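Putative peptidase (Bacteroides fragilis, PDB 5DYN) is probably a clostripain-family (C11) cysteine protease that cleaves and activates the B. fragilis toxin, represented here by an N-terminal piece of the enzyme. Local coordinates at residues Y56-Y60 with S61-L65; L31-A34 with D35-M39. All blocks are in the same frame, centred on the assembly; numbering follows the deposited sequence.

Going from the N terminus, strand 16-23 leads into helix 29-43, where interaction 2 (31-34 with 35-39) closes successive helical turns and holds a sodium ion. The chain then enters strand 51-58 and reaches interaction 1 (56-60 with 61-65), which closes the hairpin to strand 64-70 and takes part in two further sodium sites. The two contacts follow in series and neither encloses nor crosses the other. They meet where the helix lies on the sheet: A32 CB comes within 3.9 Å of I57 CD1. Strand 51-58 is shared by the beta-alpha-beta unit and the hairpin, so the two contacts join them through it.

Interaction 1 (Y56-Y60 with S61-L65); sequences YIDDY and SAPRL. With NA (sodium ion), chain D; NA (sodium ion), chain C.
I57 and R64 form an antiparallel hydrogen-bonded pair just short of the connecting loop, with I57 N 3.1 Å from R64 O and R64 N 3.2 Å from I57 O. Y56 and L65 make the adjoining non-hydrogen-bonded pair, and CA-H...O contacts from Y56 to R64 O and from P63 to I57 O run alongside. The turn itself closes round the D59 carboxylate. With CG lodged between the backbone N and the carbonyl carbon (chi1 39°), D59 meets R64 at about a right angle, and the guanidinium grips it end-on in a salt bridge: NH1 lies 2.9 Å from OD1, and NH2 2.7 Å from OD2. Both oxygens are met on their syn sides and lie close to the guanidinium plane, although the two flat groups are twisted 31° apart. S61 N and OG also donate to D59 OD1, from above the carboxylate plane, giving this oxygen three donors. R64 NH1 has a second acceptor in A62 O at 2.8 Å, which helps fix the rotation of the guanidinium. I57 CG2 sits off-centre beneath one guanidinium face and touches R64 CG at 3.6 Å. On the other side of the hairpin, Y56 OH, hydrogen-bonded to S89 and Q87, passes 3.4 Å from P63 CB. D58 points the same way as P63 and divides its carboxylate between two sodium ions. D58 OD1 binds one at 2.4 Å, together with D59 O, S61 O, Q25 and E86; OD2 binds the other with Q25, Q87 and D5 of a neighbouring chain, and is hydrogen-bonded to S89. Strand 51-58 lies between strands 16-23 and 64-70; I57 packs on I36 of helix 29-43, whereas Y56 and L65 meet V98 and T101 of helix 92-105.

Interaction 2 (L31-A34 with D35-M39); sequences LASA and DIEEM. With NA (sodium ion), chain E.
E38 swings CG back beside its own amide (chi1 -70°), 3.2 Å from A34 O, and then runs out extended (chi2 175°) to put its carboxylate on a sodium ion. D35, one helical turn earlier, has the same kind of first torsion (chi1 -77°), which puts CG beside its own backbone N, from where OD1 of the short carboxylate reaches the same metal. D35 OD1 is 2.4 Å from the sodium ion. E38 OE1 binds it at 2.5 Å, while E38 OE2 is a longer, weaker contact at 3.0 Å. A water is a further ligand, and the carbonyl oxygens of P61 and A63 of a neighbouring chain complete the site. The positive ion probably eases the repulsion between two acidic groups placed three residues apart. Each carboxylate also has an oxygen engaged elsewhere: D35 OD2 accepts from W116 NE1, and E38 OE1 from Y65 N of the neighbouring chain.

The backbone beneath is regular helix. I36 N donates to A32 O at 3.2 Å, E37 N to S33 O, and E38 N to A34 O at 2.8 Å. Aliphatic carbons rest on these same carbonyls: I36 CG1 lies 3.3 Å from A32 O, and E37 CG approaches S33 O. E37 bends at its second torsion and makes a weak, long ion pair with K40. On the sheet side I36 meets M22, while M39 packs onto V20 and M22 of strand 16-23 and L53 and V55 of strand 51-58. Helix 29-43 is thus the crossover of a beta-alpha-beta unit, as in the alpha/beta fold of clan CD cysteine peptidases, and its D35-E38 pair forms an i, i+3 acidic metal site bridging two chains.

Interaction 1 (Y56-Y60 with S61-L65)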
ATOM      1  N   TYR A  56     -11.665  -6.689 -10.629  1.00 37.75           N
ATOM      2  CA  TYR A  56     -11.295  -6.090 -11.900  1.00 35.99           C
ATOM      3  C   TYR A  56      -9.898  -6.579 -12.267  1.00 34.64           C
ATOM      4  O   TYR A  56      -8.940  -6.356 -11.527  1.00 35.15           O
ATOM      5  CB  TYR A  56     -11.342  -4.562 -11.828  1.00 31.41           C
ATOM      6  CG  TYR A  56     -10.854  -3.890 -13.089  1.00 34.99           C
ATOM      7  CD1 TYR A  56     -11.679  -3.776 -14.201  1.00 36.53           C
ATOM      8  CD2 TYR A  56      -9.565  -3.382 -13.174  1.00 28.72           C
ATOM      9  CE1 TYR A  56     -11.234  -3.167 -15.358  1.00 37.97           C
ATOM     10  CE2 TYR A  56      -9.111  -2.775 -14.323  1.00 28.87           C
ATOM     11  CZ  TYR A  56      -9.950  -2.669 -15.414  1.00 35.08           C
ATOM     12  OH  TYR A  56      -9.501  -2.063 -16.567  1.00 37.36           O
ATOM     13  N   ILE A  57      -9.785  -7.268 -13.395  1.00 27.84           N
ATOM     14  CA  ILE A  57      -8.500  -7.808 -13.818  1.00 28.71           C
ATOM     15  C   ILE A  57      -8.158  -7.366 -15.236  1.00 32.26           C
ATOM     16  O   ILE A  57      -8.906  -7.612 -16.185  1.00 33.89           O
ATOM     17  CB  ILE A  57      -8.475  -9.359 -13.721  1.00 38.79           C
ATOM     18  CG1 ILE A  57      -7.283  -9.940 -14.488  1.00 35.77           C
ATOM     19  CG2 ILE A  57      -9.785  -9.961 -14.210  1.00 33.89           C
ATOM     20  CD1 ILE A  57      -5.947  -9.750 -13.790  1.00 32.81           C
ATOM     21  N   ASP A  58      -7.022  -6.693 -15.363  1.00 34.33           N
ATOM     22  CA  ASP A  58      -6.532  -6.239 -16.655  1.00 35.22           C
ATOM     23  C   ASP A  58      -5.129  -6.787 -16.890  1.00 36.90           C
ATOM     24  O   ASP A  58      -4.135  -6.131 -16.570  1.00 38.20           O
ATOM     25  CB  ASP A  58      -6.535  -4.711 -16.727  1.00 33.46           C
ATOM     26  CG  ASP A  58      -6.206  -4.192 -18.112  1.00 39.79           C
ATOM     27  OD1 ASP A  58      -6.289  -4.983 -19.075  1.00 44.14           O
ATOM     28  OD2 ASP A  58      -5.868  -2.994 -18.240  1.00 33.82           O
ATOM     29  N   ASP A  59      -5.053  -7.997 -17.436  1.00 32.04           N
ATOM     30  CA  ASP A  59      -3.768  -8.648 -17.671  1.00 39.92           C
ATOM     31  C   ASP A  59      -3.310  -8.457 -19.115  1.00 35.45           C
ATOM     32  O   ASP A  59      -3.279  -7.335 -19.612  1.00 38.92           O
ATOM     33  CB  ASP A  59      -3.846 -10.138 -17.321  1.00 29.55           C
ATOM     34  CG  ASP A  59      -5.156 -10.772 -17.741  1.00 30.91           C
ATOM     35  OD1 ASP A  59      -5.817 -10.241 -18.657  1.00 37.77           O
ATOM     36  OD2 ASP A  59      -5.525 -11.804 -17.150  1.00 31.90           O
ATOM     37  N   TYR A  60      -2.949  -9.545 -19.788  1.00 38.35           N
ATOM     38  CA  TYR A  60      -2.505  -9.444 -21.176  1.00 40.50           C
ATOM     39  C   TYR A  60      -3.661  -9.641 -22.148  1.00 43.04           C
ATOM     40  O   TYR A  60      -3.455  -9.758 -23.353  1.00 50.96           O
ATOM     41  CB  TYR A  60      -1.394 -10.454 -21.467  1.00 40.16           C
ATOM     42  CG  TYR A  60      -0.069 -10.092 -20.842  1.00 40.37           C
ATOM     43  CD1 TYR A  60       0.149  -8.824 -20.316  1.00 37.25           C
ATOM     44  CD2 TYR A  60       0.968 -11.016 -20.781  1.00 40.08           C
ATOM     45  CE1 TYR A  60       1.357  -8.485 -19.745  1.00 34.90           C
ATOM     46  CE2 TYR A  60       2.184 -10.687 -20.207  1.00 43.47           C
ATOM     47  CZ  TYR A  60       2.371  -9.419 -19.692  1.00 41.85           C
ATOM     48  OH  TYR A  60       3.574  -9.084 -19.119  1.00 42.58           O
ATOM     49  N   SER A  61      -4.876  -9.681 -21.616  1.00 44.32           N
ATOM     50  CA  SER A  61      -6.074  -9.708 -22.447  1.00 49.72           C
ATOM     51  C   SER A  61      -7.059  -8.649 -21.960  1.00 48.72           C
ATOM     52  O   SER A  61      -6.789  -7.951 -20.982  1.00 49.22           O
ATOM     53  CB  SER A  61      -6.716 -11.100 -22.439  1.00 40.70           C
ATOM     54  OG  SER A  61      -6.887 -11.585 -21.120  1.00 50.61           O
ATOM     55  N   ALA A  62      -8.192  -8.531 -22.647  1.00 47.25           N
ATOM     56  CA  ALA A  62      -9.167  -7.473 -22.382  1.00 47.27           C
ATOM     57  C   ALA A  62      -9.592  -7.410 -20.917  1.00 43.62           C
ATOM     58  O   ALA A  62      -9.810  -8.444 -20.286  1.00 45.50           O
ATOM     59  CB  ALA A  62     -10.389  -7.657 -23.271  1.00 46.97           C
ATOM     60  N   PRO A  63      -9.702  -6.187 -20.374  1.00 39.26           N
ATOM     61  CA  PRO A  63     -10.134  -5.977 -18.989  1.00 43.10           C
ATOM     62  C   PRO A  63     -11.514  -6.565 -18.736  1.00 39.02           C
ATOM     63  O   PRO A  63     -12.311  -6.680 -19.666  1.00 42.51           O
ATOM     64  CB  PRO A  63     -10.158  -4.450 -18.852  1.00 36.29           C
ATOM     65  CG  PRO A  63      -9.234  -3.957 -19.906  1.00 35.42           C
ATOM     66  CD  PRO A  63      -9.379  -4.919 -21.048  1.00 39.16           C
ATOM     67  N   ARG A  64     -11.789  -6.936 -17.492  1.00 36.44           N
ATOM     68  CA  ARG A  64     -13.079  -7.513 -17.153  1.00 33.07           C
ATOM     69  C   ARG A  64     -13.385  -7.365 -15.668  1.00 38.41           C
ATOM     70  O   ARG A  64     -12.526  -7.587 -14.816  1.00 33.75           O
ATOM     71  CB  ARG A  64     -13.119  -8.988 -17.562  1.00 37.49           C
ATOM     72  CG  ARG A  64     -11.941  -9.797 -17.047  1.00 40.82           C
ATOM     73  CD  ARG A  64     -11.480 -10.823 -18.062  1.00 34.45           C
ATOM     74  NE  ARG A  64     -10.369 -11.628 -17.560  1.00 39.42           N
ATOM     75  CZ  ARG A  64      -9.084 -11.353 -17.765  1.00 34.74           C
ATOM     76  NH1 ARG A  64      -8.731 -10.291 -18.475  1.00 36.63           N
ATOM     77  NH2 ARG A  64      -8.151 -12.148 -17.265  1.00 34.72           N
ATOM     78  N   LEU A  65     -14.617  -6.970 -15.369  1.00 38.86           N
ATOM     79  CA  LEU A  65     -15.079  -6.904 -13.993  1.00 38.75           C
ATOM     80  C   LEU A  65     -15.959  -8.109 -13.697  1.00 40.98           C
ATOM     81  O   LEU A  65     -16.996  -8.304 -14.332  1.00 38.79           O
ATOM     82  CB  LEU A  65     -15.845  -5.609 -13.729  1.00 40.85           C
ATOM     83  CG  LEU A  65     -16.399  -5.490 -12.308  1.00 40.04           C
ATOM     84  CD1 LEU A  65     -15.267  -5.573 -11.294  1.00 36.23           C
ATOM     85  CD2 LEU A  65     -17.191  -4.205 -12.139  1.00 38.81           C
TER
HETATM   86 NA    NA D 402      -4.844  -5.883 -20.827  1.00 47.52          NA
HETATM   87 NA    NA C 401      -4.485  -1.955 -20.225  1.00 33.95          NA

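Interaction 2 (L31-A34 with D35-M39)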
ATOM      1  N   LEU A  31       1.508 -13.827 -12.649  1.00 39.75           N
ATOM      2  CA  LEU A  31       1.196 -14.104 -11.249  1.00 37.79           C
ATOM      3  C   LEU A  31      -0.262 -13.811 -10.897  1.00 31.27           C
ATOM      4  O   LEU A  31      -0.736 -14.191  -9.828  1.00 41.02           O
ATOM      5  CB  LEU A  31       2.116 -13.288 -10.340  1.00 35.11           C
ATOM      6  CG  LEU A  31       3.600 -13.649 -10.367  1.00 33.34           C
ATOM      7  CD1 LEU A  31       4.433 -12.516  -9.793  1.00 30.72           C
ATOM      8  CD2 LEU A  31       3.843 -14.935  -9.590  1.00 36.18           C
ATOM      9  N   ALA A  32      -0.965 -13.134 -11.799  1.00 35.57           N
ATOM     10  CA  ALA A  32      -2.337 -12.700 -11.544  1.00 36.34           C
ATOM     11  C   ALA A  32      -3.293 -13.876 -11.393  1.00 40.82           C
ATOM     12  O   ALA A  32      -4.200 -13.851 -10.560  1.00 38.87           O
ATOM     13  CB  ALA A  32      -2.810 -11.783 -12.661  1.00 34.67           C
ATOM     14  N   SER A  33      -3.079 -14.905 -12.204  1.00 40.73           N
ATOM     15  CA  SER A  33      -3.954 -16.069 -12.227  1.00 40.00           C
ATOM     16  C   SER A  33      -3.999 -16.794 -10.884  1.00 40.23           C
ATOM     17  O   SER A  33      -5.075 -17.131 -10.389  1.00 39.19           O
ATOM     18  CB  SER A  33      -3.509 -17.034 -13.326  1.00 39.29           C
ATOM     19  OG  SER A  33      -4.327 -18.189 -13.342  1.00 59.38           O
ATOM     20  N   ALA A  34      -2.827 -17.032 -10.305  1.00 43.42           N
ATOM     21  CA  ALA A  34      -2.723 -17.744  -9.036  1.00 35.53           C
ATOM     22  C   ALA A  34      -3.527 -17.053  -7.943  1.00 38.35           C
ATOM     23  O   ALA A  34      -4.311 -17.692  -7.243  1.00 43.16           O
ATOM     24  CB  ALA A  34      -1.269 -17.872  -8.620  1.00 35.52           C
ATOM     25  N   ASP A  35      -3.333 -15.743  -7.811  1.00 38.48           N
ATOM     26  CA  ASP A  35      -4.045 -14.946  -6.816  1.00 36.28           C
ATOM     27  C   ASP A  35      -5.559 -15.035  -6.976  1.00 41.84           C
ATOM     28  O   ASP A  35      -6.279 -15.239  -5.999  1.00 45.17           O
ATOM     29  CB  ASP A  35      -3.599 -13.486  -6.891  1.00 35.21           C
ATOM     30  CG  ASP A  35      -2.251 -13.256  -6.243  1.00 41.40           C
ATOM     31  OD1 ASP A  35      -1.572 -14.252  -5.910  1.00 37.36           O
ATOM     32  OD2 ASP A  35      -1.869 -12.077  -6.073  1.00 39.37           O
ATOM     33  N   ILE A  36      -6.039 -14.882  -8.207  1.00 38.02           N
ATOM     34  CA  ILE A  36      -7.468 -14.983  -8.483  1.00 44.71           C
ATOM     35  C   ILE A  36      -7.996 -16.361  -8.087  1.00 47.14           C
ATOM     36  O   ILE A  36      -9.084 -16.481  -7.523  1.00 48.96           O
ATOM     37  CB  ILE A  36      -7.781 -14.716  -9.972  1.00 39.98           C
ATOM     38  CG1 ILE A  36      -7.396 -13.282 -10.343  1.00 46.17           C
ATOM     39  CG2 ILE A  36      -9.254 -14.956 -10.264  1.00 46.11           C
ATOM     40  CD1 ILE A  36      -7.862 -12.844 -11.722  1.00 40.68           C
ATOM     41  N   GLU A  37      -7.216 -17.399  -8.368  1.00 41.74           N
ATOM     42  CA  GLU A  37      -7.601 -18.750  -7.980  1.00 43.42           C
ATOM     43  C   GLU A  37      -7.590 -18.886  -6.460  1.00 44.57           C
ATOM     44  O   GLU A  37      -8.465 -19.532  -5.882  1.00 43.79           O
ATOM     45  CB  GLU A  37      -6.675 -19.785  -8.623  1.00 43.10           C
ATOM     46  CG  GLU A  37      -6.742 -19.796 -10.150  1.00 58.74           C
ATOM     47  CD  GLU A  37      -8.078 -20.284 -10.694  1.00 61.57           C
ATOM     48  OE1 GLU A  37      -8.844 -20.923  -9.939  1.00 61.27           O
ATOM     49  OE2 GLU A  37      -8.370 -20.014 -11.879  1.00 63.28           O
ATOM     50  N   GLU A  38      -6.608 -18.261  -5.817  1.00 44.61           N
ATOM     51  CA  GLU A  38      -6.548 -18.230  -4.360  1.00 39.93           C
ATOM     52  C   GLU A  38      -7.762 -17.507  -3.780  1.00 42.59           C
ATOM     53  O   GLU A  38      -8.231 -17.834  -2.690  1.00 42.55           O
ATOM     54  CB  GLU A  38      -5.264 -17.553  -3.889  1.00 42.44           C
ATOM     55  CG  GLU A  38      -4.001 -18.349  -4.153  1.00 39.53           C
ATOM     56  CD  GLU A  38      -2.748 -17.579  -3.784  1.00 40.51           C
ATOM     57  OE1 GLU A  38      -2.869 -16.528  -3.118  1.00 39.42           O
ATOM     58  OE2 GLU A  38      -1.645 -18.014  -4.170  1.00 35.15           O
ATOM     59  N   MET A  39      -8.267 -16.524  -4.516  1.00 42.26           N
ATOM     60  CA  MET A  39      -9.447 -15.786  -4.085  1.00 45.33           C
ATOM     61  C   MET A  39     -10.685 -16.678  -4.102  1.00 46.51           C
ATOM     62  O   MET A  39     -11.482 -16.656  -3.164  1.00 47.93           O
ATOM     63  CB  MET A  39      -9.661 -14.555  -4.966  1.00 44.81           C
ATOM     64  CG  MET A  39      -8.584 -13.502  -4.794  1.00 49.68           C
ATOM     65  SD  MET A  39      -8.670 -12.129  -5.957  1.00 44.18           S
ATOM     66  CE  MET A  39      -7.134 -11.298  -5.546  1.00 41.32           C
TER
HETATM   67 NA    NA E 403      -0.877 -15.183  -3.765  1.00 41.11          NA
HETATM   68  O   HOH W   1       0.707 -17.000  -4.609  1.00 35.06           O